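Local coordinates for protein histone-lysine N-methyltransferase family member SUVH9 (Arabidopsis thaliana, PDB 4NJ5) that plays a role in gene silencing, lacks methyltransferase activity, and may bind methylated DNA and recruit RNA polymerase V to chromatin in RNA-directed DNA methylation, at residues 468-473 against 489-494; 388-393 against 457-462; 138-143 against 213-218. All coordinates share one frame; numbering follows the deposited sequence.

Interactions 1 and 2 both belong to the SET domain and reach the same sheet, in which strands 485-490 and 386-389 are neighbours; their centres lie about 13 Å apart. Both are buried, yet they differ in chemistry. Interaction 1 pairs two strands of a hairpin through backbone hydrogen bonds, whereas interaction 2 sets a strand end against a 3-10 turn through sulfur, methyl and ring contacts, with no direct hydrogen bond across it. Interaction 3 stands apart in the SRA domain, its centre about 40 Å from that of interaction 1. It too is antiparallel pairing, but only partly buried, with tyrosines on one face and Met138, Thr140, Lys215 and Arg217 on the other.

Interaction 1. Residues 468-473 against 489-494; sequences NVIVQF and FAAENI
Phe489 and Ile470 face each other as a hydrogen-bonded antiparallel pair in the hairpin of strands 469-475 and 485-490, part of the SET-domain sheet. Ile470 N donates to Phe489 O at 2.9 Å, and Phe489 N returns a bond to Ile470 O. Phe489 CB rests 3.9 Å from Ile470 CG1. The ring then leads along the strand to Gln472, with CG anti to the carbonyl carbon (chi1 -66°). CD1 lies 3.8 Å from Gln472 CG, and CE1, farther out, comes within 3.6 Å of Gln472 CB, so the glutamine meets the CD1-CE1 side of the ring obliquely. The glutamine amide turns away: NE2 bonds to Val471 O and OE1 takes a bond from Lys334 N.

Beyond the neighbouring pair Val469-Ala490, Ala491 N reaches Asn468 O at 2.9 Å, coming from above the carbonyl plane. Ala491 CB packs 3.8 Å from Ile470 CG2. At this end Ile494 CD1 lies against the Asn468 side chain, the two side chains crossing at about a right angle. That amide is engaged elsewhere, OD1 with Ser501 N and ND2 with Glu499 O; a water bound to Glu492 OE2 adds a weak link to ND2. Backbone bonds thus fix the pairing, while Asn468 has both amide ends bonded outside it and Gln472 bonds back to its own strand as well as outward.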
ATOM      1  N   ASN A 468      -5.079   6.879   6.098  1.00 19.33           N
ATOM      2  CA  ASN A 468      -4.680   5.846   5.149  1.00 18.67           C
ATOM      3  C   ASN A 468      -5.069   4.451   5.633  1.00 17.74           C
ATOM      4  O   ASN A 468      -4.652   3.443   5.061  1.00 17.44           O
ATOM      5  CB  ASN A 468      -3.176   5.915   4.850  1.00 24.58           C
ATOM      6  CG  ASN A 468      -2.318   5.893   6.109  1.00 24.11           C
ATOM      7  OD1 ASN A 468      -2.816   5.694   7.218  1.00 23.48           O
ATOM      8  ND2 ASN A 468      -1.014   6.095   5.933  1.00 21.03           N
ATOM      9  N   VAL A 469      -5.867   4.405   6.696  1.00 21.63           N
ATOM     10  CA  VAL A 469      -6.328   3.144   7.265  1.00 21.99           C
ATOM     11  C   VAL A 469      -7.833   3.178   7.514  1.00 23.43           C
ATOM     12  O   VAL A 469      -8.345   4.106   8.141  1.00 24.46           O
ATOM     13  CB  VAL A 469      -5.617   2.828   8.597  1.00 17.19           C
ATOM     14  CG1 VAL A 469      -6.167   1.543   9.200  1.00 16.24           C
ATOM     15  CG2 VAL A 469      -4.109   2.726   8.392  1.00 16.68           C
ATOM     16  N   ILE A 470      -8.538   2.166   7.018  1.00 18.87           N
ATOM     17  CA  ILE A 470      -9.975   2.067   7.241  1.00 20.22           C
ATOM     18  C   ILE A 470     -10.318   1.002   8.269  1.00 18.61           C
ATOM     19  O   ILE A 470      -9.506   0.121   8.581  1.00 16.18           O
ATOM     20  CB  ILE A 470     -10.753   1.757   5.946  1.00 26.78           C
ATOM     21  CG1 ILE A 470     -10.376   0.372   5.417  1.00 27.25           C
ATOM     22  CG2 ILE A 470     -10.522   2.844   4.903  1.00 26.37           C
ATOM     23  CD1 ILE A 470     -11.291  -0.131   4.323  1.00 30.25           C
ATOM     24  N   VAL A 471     -11.544   1.089   8.773  1.00 20.74           N
ATOM     25  CA  VAL A 471     -12.038   0.178   9.793  1.00 19.94           C
ATOM     26  C   VAL A 471     -13.113  -0.742   9.214  1.00 19.02           C
ATOM     27  O   VAL A 471     -13.949  -0.308   8.418  1.00 18.83           O
ATOM     28  CB  VAL A 471     -12.625   0.973  10.980  1.00 30.53           C
ATOM     29  CG1 VAL A 471     -13.278   0.043  11.992  1.00 33.33           C
ATOM     30  CG2 VAL A 471     -11.545   1.818  11.639  1.00 28.35           C
ATOM     31  N   GLN A 472     -13.068  -2.015   9.603  1.00 17.23           N
ATOM     32  CA  GLN A 472     -14.135  -2.962   9.294  1.00 17.33           C
ATOM     33  C   GLN A 472     -14.509  -3.748  10.544  1.00 22.88           C
ATOM     34  O   GLN A 472     -13.636  -4.175  11.304  1.00 27.10           O
ATOM     35  CB  GLN A 472     -13.701  -3.933   8.192  1.00 16.45           C
ATOM     36  CG  GLN A 472     -13.480  -3.295   6.825  1.00 19.62           C
ATOM     37  CD  GLN A 472     -14.776  -2.956   6.109  1.00 19.87           C
ATOM     38  OE1 GLN A 472     -15.277  -3.742   5.298  1.00 20.33           O
ATOM     39  NE2 GLN A 472     -15.322  -1.776   6.400  1.00 19.64           N
ATOM     40  N   PHE A 473     -15.806  -3.943  10.758  1.00 20.54           N
ATOM     41  CA  PHE A 473     -16.269  -4.773  11.863  1.00 22.62           C
ATOM     42  C   PHE A 473     -16.350  -6.241  11.438  1.00 23.96           C
ATOM     43  O   PHE A 473     -17.038  -6.584  10.473  1.00 20.24           O
ATOM     44  CB  PHE A 473     -17.614  -4.272  12.406  1.00 24.73           C
ATOM     45  CG  PHE A 473     -17.540  -2.905  13.037  1.00 28.39           C
ATOM     46  CD1 PHE A 473     -16.746  -2.682  14.151  1.00 30.58           C
ATOM     47  CD2 PHE A 473     -18.268  -1.844  12.517  1.00 31.89           C
ATOM     48  CE1 PHE A 473     -16.672  -1.423  14.734  1.00 33.81           C
ATOM     49  CE2 PHE A 473     -18.201  -0.583  13.098  1.00 35.13           C
ATOM     50  CZ  PHE A 473     -17.401  -0.374  14.207  1.00 33.65           C
ATOM     51  N   PHE A 489      -7.544  -1.990   8.040  1.00 20.24           N
ATOM     52  CA  PHE A 489      -7.042  -2.333   6.719  1.00 18.51           C
ATOM     53  C   PHE A 489      -6.353  -1.134   6.090  1.00 21.12           C
ATOM     54  O   PHE A 489      -6.797   0.001   6.253  1.00 21.71           O
ATOM     55  CB  PHE A 489      -8.189  -2.782   5.811  1.00 17.51           C
ATOM     56  CG  PHE A 489      -8.849  -4.064   6.242  1.00 17.67           C
ATOM     57  CD1 PHE A 489      -9.753  -4.078   7.295  1.00 15.16           C
ATOM     58  CD2 PHE A 489      -8.583  -5.249   5.578  1.00 17.17           C
ATOM     59  CE1 PHE A 489     -10.365  -5.252   7.687  1.00 15.19           C
ATOM     60  CE2 PHE A 489      -9.197  -6.433   5.966  1.00 17.97           C
ATOM     61  CZ  PHE A 489     -10.088  -6.434   7.022  1.00 15.09           C
ATOM     62  N   ALA A 490      -5.271  -1.390   5.361  1.00 19.23           N
ATOM     63  CA  ALA A 490      -4.621  -0.348   4.582  1.00 15.65           C
ATOM     64  C   ALA A 490      -5.570   0.107   3.482  1.00 17.90           C
ATOM     65  O   ALA A 490      -6.134  -0.712   2.761  1.00 19.55           O
ATOM     66  CB  ALA A 490      -3.323  -0.861   3.987  1.00 15.64           C
ATOM     67  N   ALA A 491      -5.750   1.415   3.358  1.00 16.53           N
ATOM     68  CA  ALA A 491      -6.670   1.957   2.367  1.00 23.03           C
ATOM     69  C   ALA A 491      -5.989   2.208   1.021  1.00 22.94           C
ATOM     70  O   ALA A 491      -6.657   2.353  -0.003  1.00 21.83           O
ATOM     71  CB  ALA A 491      -7.319   3.232   2.886  1.00 17.71           C
ATOM     72  N   GLU A 492      -4.660   2.259   1.027  1.00 17.41           N
ATOM     73  CA  GLU A 492      -3.904   2.459  -0.204  1.00 21.36           C
ATOM     74  C   GLU A 492      -2.550   1.761  -0.129  1.00 17.60           C
ATOM     75  O   GLU A 492      -2.229   1.119   0.873  1.00 17.31           O
ATOM     76  CB  GLU A 492      -3.719   3.954  -0.486  1.00 18.79           C
ATOM     77  CG  GLU A 492      -3.035   4.713   0.636  1.00 18.90           C
ATOM     78  CD  GLU A 492      -2.967   6.208   0.380  1.00 19.98           C
ATOM     79  OE1 GLU A 492      -3.282   6.641  -0.750  1.00 20.68           O
ATOM     80  OE2 GLU A 492      -2.599   6.951   1.315  1.00 20.25           O
ATOM     81  N   ASN A 493      -1.762   1.878  -1.191  1.00 18.10           N
ATOM     82  CA  ASN A 493      -0.409   1.333  -1.189  1.00 18.10           C
ATOM     83  C   ASN A 493       0.533   2.214  -0.372  1.00 18.41           C
ATOM     84  O   ASN A 493       1.043   3.223  -0.859  1.00 20.76           O
ATOM     85  CB  ASN A 493       0.107   1.157  -2.619  1.00 21.89           C
ATOM     86  CG  ASN A 493      -0.695   0.131  -3.406  1.00 23.71           C
ATOM     87  OD1 ASN A 493      -1.062  -0.918  -2.881  1.00 17.84           O
ATOM     88  ND2 ASN A 493      -0.981   0.439  -4.667  1.00 24.95           N
ATOM     89  N   ILE A 494       0.751   1.825   0.879  1.00 24.15           N
ATOM     90  CA  ILE A 494       1.549   2.612   1.809  1.00 25.70           C
ATOM     91  C   ILE A 494       3.008   2.163   1.822  1.00 27.76           C
ATOM     92  O   ILE A 494       3.311   1.043   2.229  1.00 35.92           O
ATOM     93  CB  ILE A 494       0.994   2.497   3.242  1.00 21.35           C
ATOM     94  CG1 ILE A 494      -0.516   2.762   3.257  1.00 19.21           C
ATOM     95  CG2 ILE A 494       1.740   3.441   4.178  1.00 18.25           C
ATOM     96  CD1 ILE A 494      -1.191   2.457   4.588  1.00 17.48           C
TER
HETATM   97  O   HOH W   1      -0.068   6.787   2.651  1.00 24.27           O

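Interaction 2. Residues 388-393 against 457-462; sequences CEYAGV and VACYIS
This is a sulfur-and-methyl contact in the SET domain, where the end of strand 386-389 and the chain beyond it pack against the 3-10 segment 457-460. The central feature is a Cys sulfur-aromatic contact: Cys459 SG sits over one face of the Tyr390 ring, 4.1 Å from its centroid and 20° off the ring normal. It is displaced toward the rim, with CZ its nearest ring atom, and it also lies 3.2 Å from Ala391 O. Tyr390 CG is anti to the backbone N (chi1 -178°), which brings the CD2-CE2 side of the ring to Ala458 and one face to Cys459 SG. There CD2 touches Ala458 CB at 4.0 Å and CE2 lies 3.7 Å from Ala458 O. That carbonyl also accepts a bond from Ile461 N inside the turn.

Ala458 makes a further close approach. Its CB points at the strand and touches two atoms there, Glu389 O at 3.2 Å and Cys388 SG at 3.6 Å. Around them, Asn456 bridges the same chain, its ND2 bonding to Glu389 O and its OD1 to Ala391 N, while Phe416 meets the Tyr390 ring edge-to-face. Both segments also lean on strand 485-490, Tyr390 against Val486 and Ala458 against Leu488. An alanine in place of Tyr390 would probably leave Cys459 SG without its aromatic partner and open a gap beside Ala458, with the hydroxyl's water link lost. In that link a water lies in the ring plane at the edge, 2.6 Å from Tyr390 OH, and donates to Cys459 O at 3.0 Å.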
ATOM      1  N   CYS A 388      -3.909  -5.109  11.264  1.00 22.90           N
ATOM      2  CA  CYS A 388      -4.018  -5.648  12.609  1.00 22.43           C
ATOM      3  C   CYS A 388      -5.385  -5.304  13.169  1.00 23.96           C
ATOM      4  O   CYS A 388      -6.116  -4.492  12.596  1.00 22.17           O
ATOM      5  CB  CYS A 388      -2.957  -5.030  13.512  1.00 15.78           C
ATOM      6  SG  CYS A 388      -3.174  -3.249  13.712  1.00 21.67           S
ATOM      7  N   GLU A 389      -5.719  -5.920  14.296  1.00 17.55           N
ATOM      8  CA  GLU A 389      -6.930  -5.592  15.029  1.00 15.98           C
ATOM      9  C   GLU A 389      -6.692  -4.298  15.802  1.00 18.61           C
ATOM     10  O   GLU A 389      -5.547  -3.942  16.089  1.00 16.36           O
ATOM     11  CB  GLU A 389      -7.269  -6.738  15.995  1.00 19.09           C
ATOM     12  CG  GLU A 389      -8.586  -6.594  16.747  1.00 19.52           C
ATOM     13  CD  GLU A 389      -8.945  -7.837  17.556  1.00 22.65           C
ATOM     14  OE1 GLU A 389      -8.308  -8.892  17.343  1.00 21.14           O
ATOM     15  OE2 GLU A 389      -9.865  -7.762  18.404  1.00 20.36           O
ATOM     16  N   TYR A 390      -7.770  -3.583  16.109  1.00 23.52           N
ATOM     17  CA  TYR A 390      -7.714  -2.488  17.073  1.00 23.20           C
ATOM     18  C   TYR A 390      -8.157  -3.049  18.423  1.00 21.00           C
ATOM     19  O   TYR A 390      -9.351  -3.124  18.705  1.00 20.22           O
ATOM     20  CB  TYR A 390      -8.621  -1.328  16.643  1.00 19.02           C
ATOM     21  CG  TYR A 390      -8.560  -0.144  17.582  1.00 18.97           C
ATOM     22  CD1 TYR A 390      -9.418  -0.048  18.672  1.00 19.42           C
ATOM     23  CD2 TYR A 390      -7.632   0.873  17.387  1.00 19.85           C
ATOM     24  CE1 TYR A 390      -9.356   1.027  19.541  1.00 23.10           C
ATOM     25  CE2 TYR A 390      -7.560   1.952  18.249  1.00 18.79           C
ATOM     26  CZ  TYR A 390      -8.425   2.024  19.326  1.00 24.79           C
ATOM     27  OH  TYR A 390      -8.363   3.098  20.188  1.00 27.97           O
ATOM     28  N   ALA A 391      -7.195  -3.449  19.250  1.00 17.76           N
ATOM     29  CA  ALA A 391      -7.494  -4.218  20.461  1.00 21.19           C
ATOM     30  C   ALA A 391      -7.553  -3.402  21.757  1.00 24.27           C
ATOM     31  O   ALA A 391      -6.603  -2.708  22.119  1.00 25.47           O
ATOM     32  CB  ALA A 391      -6.515  -5.381  20.611  1.00 18.41           C
ATOM     33  N   GLY A 392      -8.678  -3.511  22.456  1.00 23.20           N
ATOM     34  CA  GLY A 392      -8.859  -2.868  23.743  1.00 20.56           C
ATOM     35  C   GLY A 392      -9.779  -3.698  24.614  1.00 21.83           C
ATOM     36  O   GLY A 392     -10.065  -4.855  24.296  1.00 24.63           O
ATOM     37  N   VAL A 393     -10.242  -3.118  25.715  1.00 22.16           N
ATOM     38  CA  VAL A 393     -11.171  -3.810  26.601  1.00 22.99           C
ATOM     39  C   VAL A 393     -12.597  -3.348  26.313  1.00 23.22           C
ATOM     40  O   VAL A 393     -12.937  -2.192  26.543  1.00 23.68           O
ATOM     41  CB  VAL A 393     -10.820  -3.567  28.083  1.00 24.12           C
ATOM     42  CG1 VAL A 393     -11.809  -4.282  28.998  1.00 25.11           C
ATOM     43  CG2 VAL A 393      -9.396  -4.016  28.370  1.00 24.07           C
ATOM     44  N   VAL A 457      -0.692  -2.480  19.524  1.00 18.68           N
ATOM     45  CA  VAL A 457       0.018  -1.486  18.721  1.00 18.81           C
ATOM     46  C   VAL A 457      -0.937  -0.468  18.089  1.00 18.22           C
ATOM     47  O   VAL A 457      -0.659   0.738  18.076  1.00 18.57           O
ATOM     48  CB  VAL A 457       0.892  -2.171  17.629  1.00 18.31           C
ATOM     49  CG1 VAL A 457       0.056  -3.127  16.774  1.00 17.62           C
ATOM     50  CG2 VAL A 457       1.602  -1.137  16.764  1.00 18.34           C
ATOM     51  N   ALA A 458      -2.077  -0.961  17.613  1.00 17.68           N
ATOM     52  CA  ALA A 458      -3.048  -0.151  16.880  1.00 20.58           C
ATOM     53  C   ALA A 458      -3.579   1.038  17.678  1.00 24.48           C
ATOM     54  O   ALA A 458      -4.072   2.006  17.104  1.00 23.41           O
ATOM     55  CB  ALA A 458      -4.202  -1.022  16.402  1.00 16.92           C
ATOM     56  N   CYS A 459      -3.478   0.961  19.001  1.00 26.45           N
ATOM     57  CA  CYS A 459      -4.009   2.012  19.855  1.00 25.09           C
ATOM     58  C   CYS A 459      -3.086   3.220  19.911  1.00 25.37           C
ATOM     59  O   CYS A 459      -3.434   4.250  20.486  1.00 24.72           O
ATOM     60  CB  CYS A 459      -4.293   1.473  21.257  1.00 27.03           C
ATOM     61  SG  CYS A 459      -5.606   0.226  21.290  1.00 26.74           S
ATOM     62  N   TYR A 460      -1.911   3.094  19.304  1.00 24.87           N
ATOM     63  CA  TYR A 460      -0.995   4.222  19.222  1.00 26.51           C
ATOM     64  C   TYR A 460      -1.130   4.935  17.869  1.00 28.98           C
ATOM     65  O   TYR A 460      -0.442   5.923  17.603  1.00 29.91           O
ATOM     66  CB  TYR A 460       0.448   3.768  19.471  1.00 25.00           C
ATOM     67  CG  TYR A 460       0.646   3.048  20.790  1.00 21.62           C
ATOM     68  CD1 TYR A 460       0.921   3.753  21.954  1.00 22.01           C
ATOM     69  CD2 TYR A 460       0.560   1.662  20.869  1.00 22.28           C
ATOM     70  CE1 TYR A 460       1.101   3.097  23.164  1.00 23.96           C
ATOM     71  CE2 TYR A 460       0.740   0.997  22.075  1.00 21.09           C
ATOM     72  CZ  TYR A 460       1.011   1.721  23.216  1.00 25.35           C
ATOM     73  OH  TYR A 460       1.192   1.066  24.414  1.00 26.41           O
ATOM     74  N   ILE A 461      -2.028   4.436  17.022  1.00 25.63           N
ATOM     75  CA  ILE A 461      -2.275   5.059  15.725  1.00 26.70           C
ATOM     76  C   ILE A 461      -2.893   6.446  15.896  1.00 28.45           C
ATOM     77  O   ILE A 461      -3.896   6.611  16.592  1.00 29.20           O
ATOM     78  CB  ILE A 461      -3.180   4.186  14.832  1.00 22.03           C
ATOM     79  CG1 ILE A 461      -2.492   2.853  14.523  1.00 20.27           C
ATOM     80  CG2 ILE A 461      -3.523   4.919  13.535  1.00 20.21           C
ATOM     81  CD1 ILE A 461      -3.296   1.942  13.611  1.00 17.05           C
ATOM     82  N   SER A 462      -2.281   7.442  15.264  1.00 21.46           N
ATOM     83  CA  SER A 462      -2.705   8.827  15.438  1.00 24.38           C
ATOM     84  C   SER A 462      -3.977   9.141  14.660  1.00 25.91           C
ATOM     85  O   SER A 462      -4.396   8.368  13.798  1.00 29.12           O
ATOM     86  CB  SER A 462      -1.585   9.786  15.034  1.00 24.68           C
ATOM     87  OG  SER A 462      -1.239   9.615  13.672  1.00 28.88           O
TER
HETATM   88  O   HOH W   2      -6.399   4.850  20.113  1.00 22.63           O

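Interaction 3. Residues 138-143 against 213-218; sequences MYTGQG and VFKYRL
Lys215 NZ donates to Thr140 OG1 at 3.0 Å, the two side chains lying side by side and pointing the same way. The lysine is extended through CD and CE and bends only at its last torsion (chi4 36°), which brings the ammonium back to the hydroxyl. Beneath them the backbones are tied by three bonds. Tyr139 and Tyr216 exchange N-H and C=O in both directions, each at 2.9 Å, and Gly141 N reaches Phe214 O at 2.7 Å with an almost straight N-H...O angle of 170°.

These bonds pair strand 136-140 with strand 212-220, antiparallel, in the curved sheet of the SRA domain. Met138 shares the Thr140-Lys215 face with Arg217. The methionine chain bends at its second torsion (-57°) and lies beside the arginine, its CE 3.3 Å from Arg217 NH2 and oblique to the guanidinium, whose NH1 forms a salt bridge with Glu219.

The other face carries both tyrosines, which pack on Met164 of helix 159-169. Gly141 CA meets the Tyr216 ring at its edge, 4.0 Å from CE2. Farther along, Leu218 CD1 makes a loose 4.4 Å contact with Tyr139 CB, and both side chains touch Val121 of strand 117-124.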
ATOM      1  N   MET A 138      24.893   6.189 -12.944  1.00 37.44           N
ATOM      2  CA  MET A 138      25.575   5.895 -14.200  1.00 35.22           C
ATOM      3  C   MET A 138      24.677   4.998 -15.041  1.00 34.40           C
ATOM      4  O   MET A 138      24.601   3.793 -14.817  1.00 38.99           O
ATOM      5  CB  MET A 138      26.928   5.226 -13.951  1.00 39.04           C
ATOM      6  CG  MET A 138      27.911   6.077 -13.150  1.00 44.44           C
ATOM      7  SD  MET A 138      28.243   7.692 -13.891  1.00 57.12           S
ATOM      8  CE  MET A 138      29.512   8.313 -12.793  1.00 72.23           C
ATOM      9  N   TYR A 139      23.999   5.599 -16.010  1.00 28.28           N
ATOM     10  CA  TYR A 139      22.943   4.922 -16.752  1.00 25.52           C
ATOM     11  C   TYR A 139      23.394   4.453 -18.132  1.00 27.99           C
ATOM     12  O   TYR A 139      23.965   5.220 -18.904  1.00 25.86           O
ATOM     13  CB  TYR A 139      21.734   5.851 -16.889  1.00 25.26           C
ATOM     14  CG  TYR A 139      20.494   5.167 -17.408  1.00 25.63           C
ATOM     15  CD1 TYR A 139      19.630   4.505 -16.545  1.00 25.84           C
ATOM     16  CD2 TYR A 139      20.185   5.183 -18.758  1.00 26.99           C
ATOM     17  CE1 TYR A 139      18.495   3.878 -17.016  1.00 26.88           C
ATOM     18  CE2 TYR A 139      19.054   4.558 -19.239  1.00 28.66           C
ATOM     19  CZ  TYR A 139      18.212   3.909 -18.366  1.00 29.32           C
ATOM     20  OH  TYR A 139      17.084   3.291 -18.850  1.00 31.27           O
ATOM     21  N   THR A 140      23.122   3.188 -18.442  1.00 24.05           N
ATOM     22  CA  THR A 140      23.474   2.631 -19.740  1.00 24.70           C
ATOM     23  C   THR A 140      22.304   2.714 -20.715  1.00 24.27           C
ATOM     24  O   THR A 140      21.171   2.384 -20.365  1.00 23.62           O
ATOM     25  CB  THR A 140      23.920   1.165 -19.620  1.00 25.54           C
ATOM     26  OG1 THR A 140      24.986   1.066 -18.669  1.00 26.52           O
ATOM     27  CG2 THR A 140      24.398   0.646 -20.965  1.00 26.52           C
ATOM     28  N   GLY A 141      22.584   3.157 -21.938  1.00 22.39           N
ATOM     29  CA  GLY A 141      21.577   3.238 -22.982  1.00 22.36           C
ATOM     30  C   GLY A 141      21.005   1.885 -23.360  1.00 24.09           C
ATOM     31  O   GLY A 141      21.495   0.848 -22.913  1.00 23.49           O
ATOM     32  N   GLN A 142      19.971   1.892 -24.195  1.00 26.37           N
ATOM     33  CA  GLN A 142      19.259   0.662 -24.538  1.00 27.89           C
ATOM     34  C   GLN A 142      19.435   0.266 -26.005  1.00 24.90           C
ATOM     35  O   GLN A 142      20.171   0.908 -26.754  1.00 22.48           O
ATOM     36  CB  GLN A 142      17.768   0.805 -24.214  1.00 32.10           C
ATOM     37  CG  GLN A 142      17.033   1.787 -25.119  1.00 37.88           C
ATOM     38  CD  GLN A 142      15.650   2.144 -24.602  1.00 39.59           C
ATOM     39  OE1 GLN A 142      15.321   1.885 -23.445  1.00 36.24           O
ATOM     40  NE2 GLN A 142      14.835   2.746 -25.461  1.00 42.38           N
ATOM     41  N   GLY A 143      18.754  -0.806 -26.400  1.00 22.21           N
ATOM     42  CA  GLY A 143      18.752  -1.249 -27.780  1.00 18.24           C
ATOM     43  C   GLY A 143      19.829  -2.266 -28.101  1.00 21.54           C
ATOM     44  O   GLY A 143      20.869  -2.321 -27.437  1.00 17.49           O
ATOM     45  N   VAL A 213      28.311   0.821 -26.482  1.00 19.09           N
ATOM     46  CA  VAL A 213      27.125   1.261 -25.758  1.00 19.49           C
ATOM     47  C   VAL A 213      27.253   2.748 -25.434  1.00 22.37           C
ATOM     48  O   VAL A 213      28.343   3.320 -25.516  1.00 22.58           O
ATOM     49  CB  VAL A 213      26.935   0.480 -24.440  1.00 23.66           C
ATOM     50  CG1 VAL A 213      26.930  -1.028 -24.698  1.00 20.63           C
ATOM     51  CG2 VAL A 213      28.020   0.852 -23.440  1.00 26.41           C
ATOM     52  N   PHE A 214      26.139   3.375 -25.074  1.00 17.35           N
ATOM     53  CA  PHE A 214      26.175   4.767 -24.650  1.00 19.78           C
ATOM     54  C   PHE A 214      25.891   4.890 -23.151  1.00 22.10           C
ATOM     55  O   PHE A 214      25.028   4.199 -22.611  1.00 18.17           O
ATOM     56  CB  PHE A 214      25.193   5.613 -25.468  1.00 24.12           C
ATOM     57  CG  PHE A 214      25.510   5.658 -26.939  1.00 23.44           C
ATOM     58  CD1 PHE A 214      24.905   4.776 -27.820  1.00 24.64           C
ATOM     59  CD2 PHE A 214      26.418   6.580 -27.440  1.00 22.18           C
ATOM     60  CE1 PHE A 214      25.196   4.815 -29.176  1.00 22.67           C
ATOM     61  CE2 PHE A 214      26.712   6.623 -28.795  1.00 22.82           C
ATOM     62  CZ  PHE A 214      26.098   5.740 -29.663  1.00 22.93           C
ATOM     63  N   LYS A 215      26.634   5.768 -22.484  1.00 22.71           N
ATOM     64  CA  LYS A 215      26.464   5.982 -21.054  1.00 21.81           C
ATOM     65  C   LYS A 215      26.139   7.438 -20.725  1.00 23.41           C
ATOM     66  O   LYS A 215      26.647   8.364 -21.360  1.00 23.29           O
ATOM     67  CB  LYS A 215      27.709   5.522 -20.294  1.00 31.94           C
ATOM     68  CG  LYS A 215      27.691   4.045 -19.931  1.00 39.58           C
ATOM     69  CD  LYS A 215      29.038   3.576 -19.407  1.00 43.88           C
ATOM     70  CE  LYS A 215      28.911   2.229 -18.720  1.00 42.24           C
ATOM     71  NZ  LYS A 215      27.919   1.369 -19.416  1.00 40.62           N
ATOM     72  N   TYR A 216      25.286   7.629 -19.725  1.00 23.87           N
ATOM     73  CA  TYR A 216      24.825   8.955 -19.349  1.00 26.63           C
ATOM     74  C   TYR A 216      24.893   9.110 -17.838  1.00 31.51           C
ATOM     75  O   TYR A 216      24.474   8.224 -17.094  1.00 32.68           O
ATOM     76  CB  TYR A 216      23.390   9.175 -19.833  1.00 25.12           C
ATOM     77  CG  TYR A 216      23.159   8.800 -21.281  1.00 27.87           C
ATOM     78  CD1 TYR A 216      23.294   9.740 -22.294  1.00 32.51           C
ATOM     79  CD2 TYR A 216      22.806   7.504 -21.634  1.00 27.34           C
ATOM     80  CE1 TYR A 216      23.082   9.399 -23.618  1.00 30.79           C
ATOM     81  CE2 TYR A 216      22.595   7.154 -22.953  1.00 25.54           C
ATOM     82  CZ  TYR A 216      22.732   8.105 -23.939  1.00 27.22           C
ATOM     83  OH  TYR A 216      22.520   7.756 -25.251  1.00 30.62           O
ATOM     84  N   ARG A 217      25.435  10.232 -17.386  1.00 34.52           N
ATOM     85  CA  ARG A 217      25.539  10.499 -15.963  1.00 34.54           C
ATOM     86  C   ARG A 217      24.371  11.359 -15.502  1.00 34.06           C
ATOM     87  O   ARG A 217      24.197  12.488 -15.963  1.00 39.95           O
ATOM     88  CB  ARG A 217      26.866  11.179 -15.638  1.00 38.23           C
ATOM     89  CG  ARG A 217      26.912  11.806 -14.262  1.00 40.68           C
ATOM     90  CD  ARG A 217      28.258  12.449 -14.005  1.00 43.88           C
ATOM     91  NE  ARG A 217      29.068  11.645 -13.100  1.00 45.79           N
ATOM     92  CZ  ARG A 217      29.183  11.880 -11.798  1.00 47.28           C
ATOM     93  NH1 ARG A 217      28.547  12.907 -11.252  1.00 48.33           N
ATOM     94  NH2 ARG A 217      29.940  11.095 -11.046  1.00 50.41           N
ATOM     95  N   LEU A 218      23.571  10.802 -14.599  1.00 24.30           N
ATOM     96  CA  LEU A 218      22.395  11.476 -14.067  1.00 26.99           C
ATOM     97  C   LEU A 218      22.659  11.993 -12.658  1.00 29.51           C
ATOM     98  O   LEU A 218      23.193  11.276 -11.812  1.00 29.02           O
ATOM     99  CB  LEU A 218      21.197  10.523 -14.047  1.00 38.41           C
ATOM    100  CG  LEU A 218      20.282  10.517 -15.274  1.00 40.70           C
ATOM    101  CD1 LEU A 218      21.047  10.146 -16.534  1.00 41.17           C
ATOM    102  CD2 LEU A 218      19.112   9.571 -15.059  1.00 39.59           C
TER